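Local coordinates for protein 3-ketosteroid-delta4-5alpha-dehydrogenase (Rhodococcus jostii, PDB 4AT2) that uses bound FAD to catalyse the delta4-(5alpha)-dehydrogenation of 3-ketosteroids, an oxidation step in bacterial steroid catabolism, at residues Leu303-Ala308 / Val481-Tyr486; Ala474-Ser479 / Gly489-Asp494; Phe111-Leu116 / Ala120-Ile125. All blocks are in the same frame, centred on the assembly; numbering follows the deposited sequence.

Contact 1 (Leu303-Ala308 / Val481-Tyr486); sequences LAHMDA and VCAGGY. With ASD (4-androstene-3-17-dione), chain B.
H305 lays its imidazole against A483 where a type I beta turn, H305 to A308, meets the loop between strand 471-473 and helix 490-507 in this FAD-binding fold. The turn, closed by A308 N to H305 O, links strands 303-304 and 309-313, both paired with strand 444-452. Along the histidine, CB lies 3.6 Å from A483 O. CG, anti to the carbonyl carbon (chi1 -52°), is equally near A483 O and A483 CB at 3.7 Å, and the ring swings over the A483 methyl, ND1 also near A483 O. Farther out, CD2, CE1 and NE2 lie about equally far from A483 CB. This even spacing marks a centred CH-pi contact: A483 CB stands 3.5 Å from the H305 ring centroid and 4° off the normal. At the other end of the turn, A308 CB packs on A483 O at 3.4 Å, and a water lies within hydrogen-bonding distance of both D307 OD2 and A483 O. E271 of the second subunit also packs on H305. Farther along the 481-486 loop, Y486 OH donates to O1 of 4-androstene-3,17-dione at 2.7 Å, the ketone oxygen in plane at the phenol ring's edge.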
# COMPACT_ATOMS: atom_id res chain seq x y z
N LEU A 303 -8.31 9.23 5.90
CA LEU A 303 -8.25 7.79 5.59
C LEU A 303 -6.98 7.22 6.16
O LEU A 303 -6.02 7.95 6.40
CB LEU A 303 -8.18 7.57 4.07
CG LEU A 303 -9.25 8.15 3.15
CD1 LEU A 303 -8.97 7.77 1.70
CD2 LEU A 303 -10.63 7.66 3.59
N ALA A 304 -6.94 5.90 6.34
CA ALA A 304 -5.69 5.23 6.69
C ALA A 304 -5.63 3.84 6.07
O ALA A 304 -6.66 3.17 5.90
CB ALA A 304 -5.52 5.15 8.20
N HIS A 305 -4.41 3.44 5.71
CA HIS A 305 -4.10 2.07 5.28
C HIS A 305 -4.98 1.57 4.18
O HIS A 305 -5.42 0.42 4.19
CB HIS A 305 -4.08 1.12 6.48
CG HIS A 305 -3.20 1.61 7.60
ND1 HIS A 305 -1.85 1.71 7.47
CD2 HIS A 305 -3.51 2.10 8.87
CE1 HIS A 305 -1.33 2.21 8.61
NE2 HIS A 305 -2.35 2.45 9.46
N MET A 306 -5.21 2.43 3.19
CA MET A 306 -6.11 2.10 2.09
C MET A 306 -5.63 0.95 1.22
O MET A 306 -6.41 0.35 0.47
CB MET A 306 -6.44 3.34 1.25
CG MET A 306 -7.28 4.35 2.03
SD MET A 306 -8.93 3.76 2.42
CE MET A 306 -9.74 3.83 0.82
N ASP A 307 -4.34 0.63 1.35
CA ASP A 307 -3.74 -0.48 0.63
C ASP A 307 -3.87 -1.83 1.35
O ASP A 307 -3.52 -2.85 0.77
CB ASP A 307 -2.26 -0.20 0.41
CG ASP A 307 -1.52 -0.02 1.72
OD1 ASP A 307 -1.92 0.82 2.55
OD2 ASP A 307 -0.52 -0.72 1.92
N ALA A 308 -4.34 -1.83 2.60
CA ALA A 308 -4.34 -3.06 3.41
C ALA A 308 -5.40 -4.04 2.93
O ALA A 308 -6.55 -3.66 2.69
CB ALA A 308 -4.55 -2.73 4.89
N VAL A 481 -8.29 -2.42 13.57
CA VAL A 481 -7.04 -2.90 14.17
C VAL A 481 -5.99 -3.27 13.12
O VAL A 481 -4.81 -3.03 13.34
CB VAL A 481 -7.26 -4.01 15.22
CG1 VAL A 481 -8.11 -3.48 16.37
CG2 VAL A 481 -7.90 -5.25 14.60
N CYS A 482 -6.41 -3.83 11.98
CA CYS A 482 -5.44 -4.24 10.95
C CYS A 482 -4.97 -3.10 10.08
O CYS A 482 -5.79 -2.41 9.46
CB CYS A 482 -6.02 -5.34 10.05
SG CYS A 482 -6.42 -6.86 10.91
N ALA A 483 -3.66 -2.93 10.00
CA ALA A 483 -3.04 -1.92 9.11
C ALA A 483 -2.37 -2.55 7.88
O ALA A 483 -2.04 -1.83 6.94
CB ALA A 483 -2.04 -1.07 9.88
N GLY A 484 -2.17 -3.86 7.91
CA GLY A 484 -1.43 -4.54 6.83
C GLY A 484 -1.62 -6.04 6.95
O GLY A 484 -2.38 -6.63 6.18
N GLY A 485 -0.97 -6.64 7.94
CA GLY A 485 -1.25 -8.04 8.28
C GLY A 485 -2.69 -8.23 8.73
O GLY A 485 -3.35 -7.28 9.17
N TYR A 486 -3.17 -9.47 8.63
CA TYR A 486 -4.54 -9.81 8.99
C TYR A 486 -4.56 -11.06 9.87
O TYR A 486 -3.72 -11.94 9.73
CB TYR A 486 -5.39 -10.03 7.72
CG TYR A 486 -6.85 -10.32 8.02
CD1 TYR A 486 -7.75 -9.28 8.28
CD2 TYR A 486 -7.34 -11.64 8.06
CE1 TYR A 486 -9.08 -9.54 8.57
CE2 TYR A 486 -8.67 -11.89 8.37
CZ TYR A 486 -9.54 -10.83 8.61
OH TYR A 486 -10.86 -11.05 8.93
C1 ASD B . -11.78 -14.84 5.68
C10 ASD B . -11.41 -16.30 5.97
C11 ASD B . -11.48 -16.89 3.45
C12 ASD B . -11.98 -17.81 2.31
C13 ASD B . -11.86 -19.28 2.71
C14 ASD B . -12.62 -19.48 4.02
C15 ASD B . -12.84 -21.00 4.13
C16 ASD B . -13.17 -21.42 2.69
C17 ASD B . -12.58 -20.28 1.87
C18 ASD B . -10.40 -19.74 2.71
C19 ASD B . -9.89 -16.46 6.02
C2 ASD B . -11.36 -13.85 6.79
C3 ASD B . -11.67 -14.38 8.17
C4 ASD B . -12.10 -15.79 8.33
C5 ASD B . -11.94 -16.70 7.34
C6 ASD B . -12.24 -18.16 7.66
C7 ASD B . -12.87 -18.90 6.48
C8 ASD B . -12.04 -18.71 5.21
C9 ASD B . -12.03 -17.20 4.86
O1 ASD B . -11.60 -13.64 9.15
O2 ASD B . -12.67 -20.20 0.65
O HOH W 1 -1.16 -2.18 4.07

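Contact 2 (Ala474-Ser479 / Gly489-Asp494); sequences AGRCTS and GTSLGD. With FAD (flavin-adenine dinucleotide), chain D.
Part of the flavin site of this FAD-binding fold is formed by the type I beta turn G475 to T478 and the first turn of helix 490-507, with R476 bridging the two. The arginine chain bends at chi2 and chi3, bringing CG and CD past S491 OG and turning the guanidinium edge to the helix. NH1 donates to S491 OG at 3.0 Å and to D494 OD1 at 2.9 Å, both acceptors lying in the guanidinium plane. NH2 reaches the same D494 OD1 along a longer, more bent path (138°), making an end-on salt bridge to one oxygen, met on its syn side from opposite faces of a carboxylate turned 68° from the guanidinium. A water bound to G475 N also donates to D494 OD1, while D494 OD2 accepts from V481 N, so both carboxylate oxygens are engaged in this buried place. NH2 is further tied to T478 O, from above that carbonyl's plane.

The cofactor is gripped from both segments. R476 N donates to phosphate oxygen O1P of FAD, nearly straight at 170°, and S491 OG shares a 2.7 Å hydrogen bond with ribityl O3'. L492 N donates to flavin O2 at 2.7 Å. A helix N-terminus presenting a backbone amide to the flavin C2 carbonyl is a recurrent feature of FAD-dependent oxidoreductases with a Rossmann-type nucleotide-binding fold.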
# COMPACT_ATOMS: atom_id res chain seq x y z
N ALA A 474 -17.83 2.65 12.17
CA ALA A 474 -17.18 1.42 12.63
C ALA A 474 -17.34 0.33 11.58
O ALA A 474 -18.16 0.44 10.67
CB ALA A 474 -17.75 0.97 13.97
N GLY A 475 -16.56 -0.73 11.74
CA GLY A 475 -16.60 -1.84 10.77
C GLY A 475 -15.72 -1.53 9.58
O GLY A 475 -14.83 -0.67 9.65
N ARG A 476 -15.97 -2.22 8.46
CA ARG A 476 -15.01 -2.14 7.35
C ARG A 476 -15.10 -0.88 6.48
O ARG A 476 -14.37 -0.76 5.50
CB ARG A 476 -14.97 -3.44 6.53
CG ARG A 476 -14.38 -4.63 7.30
CD ARG A 476 -12.84 -4.61 7.44
NE ARG A 476 -12.33 -3.49 8.26
CZ ARG A 476 -12.45 -3.42 9.59
NH1 ARG A 476 -13.06 -4.39 10.27
NH2 ARG A 476 -11.98 -2.35 10.25
N CYS A 477 -15.94 0.08 6.86
CA CYS A 477 -15.79 1.41 6.28
C CYS A 477 -14.68 2.20 6.99
O CYS A 477 -14.36 3.31 6.57
CB CYS A 477 -17.10 2.19 6.24
SG CYS A 477 -17.78 2.73 7.83
N THR A 478 -14.10 1.61 8.03
CA THR A 478 -13.03 2.27 8.79
C THR A 478 -11.73 1.47 8.74
O THR A 478 -11.75 0.26 8.52
CB THR A 478 -13.39 2.47 10.28
OG1 THR A 478 -13.32 1.21 10.98
CG2 THR A 478 -14.79 3.06 10.42
N SER A 479 -10.62 2.17 8.97
CA SER A 479 -9.36 1.49 9.27
C SER A 479 -9.44 1.06 10.74
O SER A 479 -9.55 1.90 11.63
CB SER A 479 -8.19 2.45 9.04
OG SER A 479 -6.94 1.82 9.22
N GLY A 489 -10.97 -13.09 12.44
CA GLY A 489 -11.71 -12.60 13.59
C GLY A 489 -11.53 -11.12 13.87
O GLY A 489 -12.27 -10.55 14.66
N THR A 490 -10.54 -10.49 13.25
CA THR A 490 -10.27 -9.09 13.58
C THR A 490 -11.33 -8.17 13.02
O THR A 490 -11.54 -7.08 13.55
CB THR A 490 -8.88 -8.62 13.09
OG1 THR A 490 -8.75 -8.92 11.69
CG2 THR A 490 -7.77 -9.31 13.88
N SER A 491 -11.99 -8.59 11.95
CA SER A 491 -13.01 -7.74 11.37
C SER A 491 -14.32 -7.77 12.16
O SER A 491 -14.89 -6.72 12.49
CB SER A 491 -13.25 -8.08 9.90
OG SER A 491 -14.11 -7.09 9.38
N LEU A 492 -14.81 -8.97 12.49
CA LEU A 492 -15.98 -9.06 13.38
C LEU A 492 -15.64 -8.54 14.78
O LEU A 492 -16.48 -7.93 15.45
CB LEU A 492 -16.52 -10.50 13.46
CG LEU A 492 -17.07 -11.12 12.16
CD1 LEU A 492 -17.82 -12.42 12.47
CD2 LEU A 492 -17.92 -10.16 11.35
N GLY A 493 -14.40 -8.77 15.22
CA GLY A 493 -13.93 -8.26 16.49
C GLY A 493 -13.91 -6.74 16.57
O GLY A 493 -14.55 -6.15 17.44
N ASP A 494 -13.19 -6.08 15.66
CA ASP A 494 -13.14 -4.63 15.74
C ASP A 494 -14.46 -3.97 15.32
O ASP A 494 -14.82 -2.92 15.86
CB ASP A 494 -11.84 -4.00 15.16
CG ASP A 494 -11.85 -3.83 13.65
OD1 ASP A 494 -12.91 -3.63 13.03
OD2 ASP A 494 -10.73 -3.82 13.07
PA FAD D . -21.46 -5.88 6.92
O1A FAD D . -21.60 -6.93 7.95
O2A FAD D . -21.37 -6.28 5.51
O5B FAD D . -22.68 -4.86 7.09
C5B FAD D . -22.78 -3.70 6.26
C4B FAD D . -24.26 -3.47 5.92
O4B FAD D . -24.30 -2.20 5.23
C3B FAD D . -24.75 -4.53 4.92
O3B FAD D . -25.97 -5.13 5.43
C2B FAD D . -24.98 -3.74 3.63
O2B FAD D . -26.09 -4.30 2.88
C1B FAD D . -25.29 -2.35 4.16
N9A FAD D . -25.02 -1.26 3.19
C8A FAD D . -24.08 -1.19 2.24
N7A FAD D . -24.21 -0.02 1.61
C5A FAD D . -25.24 0.65 2.17
C6A FAD D . -25.82 1.85 1.95
N6A FAD D . -25.33 2.63 0.98
N1A FAD D . -26.87 2.29 2.67
C2A FAD D . -27.38 1.50 3.69
N3A FAD D . -26.78 0.26 3.91
C4A FAD D . -25.73 -0.13 3.15
N1 FAD D . -14.14 -11.60 9.40
C2 FAD D . -13.93 -12.00 10.70
O2 FAD D . -13.51 -11.19 11.52
N3 FAD D . -14.20 -13.32 11.08
C4 FAD D . -14.64 -14.25 10.14
O4 FAD D . -14.85 -15.41 10.51
C4X FAD D . -14.85 -13.84 8.82
N5 FAD D . -15.26 -14.72 7.87
C5X FAD D . -15.23 -14.36 6.57
C6 FAD D . -15.40 -15.32 5.57
C7 FAD D . -15.39 -14.95 4.22
C7M FAD D . -15.57 -15.96 3.26
C8 FAD D . -15.19 -13.61 3.86
C8M FAD D . -15.17 -13.17 2.52
C9 FAD D . -15.03 -12.65 4.87
C9A FAD D . -15.03 -13.02 6.22
N10 FAD D . -14.84 -12.10 7.20
C10 FAD D . -14.60 -12.52 8.45
C1' FAD D . -14.96 -10.64 6.96
C2' FAD D . -16.26 -10.12 7.58
O2' FAD D . -17.31 -10.94 7.07
C3' FAD D . -16.51 -8.65 7.19
O3' FAD D . -15.29 -7.90 7.09
C4' FAD D . -17.44 -7.99 8.22
O4' FAD D . -18.65 -8.77 8.29
C5' FAD D . -17.78 -6.56 7.80
O5' FAD D . -18.59 -5.97 8.84
P FAD D . -19.37 -4.59 8.56
O1P FAD D . -18.43 -3.53 8.18
O2P FAD D . -20.32 -4.38 9.70
O3P FAD D . -20.15 -4.93 7.17
O HOH W 2 -14.19 -1.04 13.28

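Contact 3 (Phe111-Leu116 / Ala120-Ile125)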
# COMPACT_ATOMS: atom_id res chain seq x y z
N PHE A 111 1.53 -9.22 20.23
CA PHE A 111 1.27 -9.99 19.03
C PHE A 111 0.67 -9.13 17.92
O PHE A 111 1.12 -9.18 16.76
CB PHE A 111 0.35 -11.20 19.29
CG PHE A 111 -0.09 -11.86 18.02
CD1 PHE A 111 0.77 -12.72 17.34
CD2 PHE A 111 -1.32 -11.54 17.45
CE1 PHE A 111 0.39 -13.30 16.13
CE2 PHE A 111 -1.70 -12.11 16.24
CZ PHE A 111 -0.85 -12.99 15.59
N MET A 112 -0.37 -8.38 18.26
CA MET A 112 -1.12 -7.65 17.23
C MET A 112 -0.27 -6.57 16.56
O MET A 112 -0.34 -6.40 15.35
CB MET A 112 -2.41 -7.04 17.80
CG MET A 112 -3.45 -8.10 18.15
SD MET A 112 -4.95 -7.40 18.87
CE MET A 112 -5.80 -6.80 17.41
N MET A 113 0.54 -5.85 17.35
CA MET A 113 1.43 -4.83 16.78
C MET A 113 2.41 -5.45 15.78
O MET A 113 2.68 -4.88 14.72
CB MET A 113 2.21 -4.10 17.89
CG MET A 113 1.36 -3.20 18.78
SD MET A 113 0.45 -1.94 17.87
CE MET A 113 1.79 -0.96 17.18
N ALA A 114 2.91 -6.64 16.11
CA ALA A 114 3.87 -7.33 15.24
C ALA A 114 3.22 -7.90 13.98
O ALA A 114 3.81 -7.83 12.90
CB ALA A 114 4.58 -8.42 16.02
N ALA A 115 2.02 -8.47 14.13
CA ALA A 115 1.41 -9.26 13.06
C ALA A 115 0.52 -8.45 12.13
O ALA A 115 0.28 -8.86 11.00
CB ALA A 115 0.61 -10.43 13.64
N LEU A 116 0.01 -7.32 12.62
CA LEU A 116 -1.05 -6.61 11.90
C LEU A 116 -0.60 -5.28 11.31
O LEU A 116 -1.42 -4.51 10.82
CB LEU A 116 -2.30 -6.42 12.78
CG LEU A 116 -2.84 -7.70 13.43
CD1 LEU A 116 -4.07 -7.36 14.28
CD2 LEU A 116 -3.18 -8.77 12.38
N ALA A 120 0.82 -0.27 12.45
CA ALA A 120 -0.46 -0.47 13.15
C ALA A 120 -0.72 0.64 14.17
O ALA A 120 0.21 1.21 14.75
CB ALA A 120 -0.48 -1.83 13.83
N ASP A 121 -2.00 0.95 14.37
CA ASP A 121 -2.42 2.03 15.27
C ASP A 121 -2.27 1.56 16.72
O ASP A 121 -3.10 0.82 17.22
CB ASP A 121 -3.89 2.37 14.96
CG ASP A 121 -4.41 3.56 15.74
OD1 ASP A 121 -3.93 3.84 16.85
OD2 ASP A 121 -5.35 4.21 15.23
N GLU A 122 -1.19 2.00 17.38
CA GLU A 122 -0.89 1.49 18.71
C GLU A 122 -1.97 1.86 19.73
O GLU A 122 -2.36 1.04 20.57
CB GLU A 122 0.50 1.94 19.19
CG GLU A 122 0.94 1.17 20.44
CD GLU A 122 2.29 1.61 20.98
OE1 GLU A 122 3.01 2.39 20.31
OE2 GLU A 122 2.63 1.16 22.09
N GLU A 123 -2.45 3.09 19.66
CA GLU A 123 -3.52 3.52 20.56
C GLU A 123 -4.75 2.62 20.41
O GLU A 123 -5.31 2.17 21.41
CB GLU A 123 -3.91 4.99 20.31
CG GLU A 123 -4.98 5.50 21.27
CD GLU A 123 -5.63 6.81 20.84
OE1 GLU A 123 -5.53 7.21 19.67
OE2 GLU A 123 -6.29 7.44 21.68
N LYS A 124 -5.17 2.38 19.17
CA LYS A 124 -6.37 1.57 18.93
C LYS A 124 -6.17 0.13 19.37
O LYS A 124 -7.02 -0.43 20.05
CB LYS A 124 -6.80 1.63 17.45
CG LYS A 124 -8.22 1.11 17.23
CD LYS A 124 -8.67 1.21 15.77
CE LYS A 124 -8.68 2.66 15.32
NZ LYS A 124 -9.91 3.05 14.59
N ILE A 125 -5.05 -0.48 18.98
CA ILE A 125 -4.78 -1.85 19.38
C ILE A 125 -4.70 -1.99 20.90
O ILE A 125 -5.29 -2.93 21.46
CB ILE A 125 -3.56 -2.44 18.65
CG1 ILE A 125 -3.96 -2.75 17.19
CG2 ILE A 125 -3.05 -3.70 19.35
CD1 ILE A 125 -2.83 -3.17 16.28
O HOH W 3 2.81 -2.39 13.49
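M113 crosses E122 at about a right angle, its thioether folded back over the start of the second helix. Bends at chi2 and chi3 (-57° and -64°) curl the chain, so that CE comes to 3.8 Å from E122 CB and 3.6 Å from A120 O. The sulfur, one bond back, lies against both E122 CA and I125 CD1, each 3.8 Å from M113 SD. M112 approaches I125 obliquely from the neighbouring helical position, and its CB rests on the other branch, I125 CG2, at 3.7 Å. I125 thus meets both methionines, CG2 mainly toward M112 and CD1 mainly toward M113.

These side chains join helices 105-115 and 122-130, an alpha-alpha hairpin, two consecutive helices joined by a short connection. D121 is the N-cap of the second helix, its OD1 accepting from K124 N at 3.0 Å and from above the carboxylate plane. At the connection A120 CB faces L116 O, and a water spans the gap, donating to M113 O and accepting from A120 N. The carboxylate of E122 reaches back to the first helix, where OE2 forms a salt bridge with K109.

All three contacts share surroundings near the loop between strand 471-473 and helix 490-507, which supplies one segment to contact 1 and one to contact 2. Contact 2, nearest the centre of the chain, is wholly buried and the most polar: its salt bridge joins turn to helix, while S491 OG and two backbone amides hold FAD. Contact 1 is also largely buried but relies on a methyl over a ring, with Y486 of one segment at the steroid and H305 of the other touching the second subunit. Contact 3 lies farthest out, is almost entirely apolar, and reaches solvent at E122. Probable hydrogen bonds A483 N to L116 O and K124 NZ to S479 O join contact 3 to the other two.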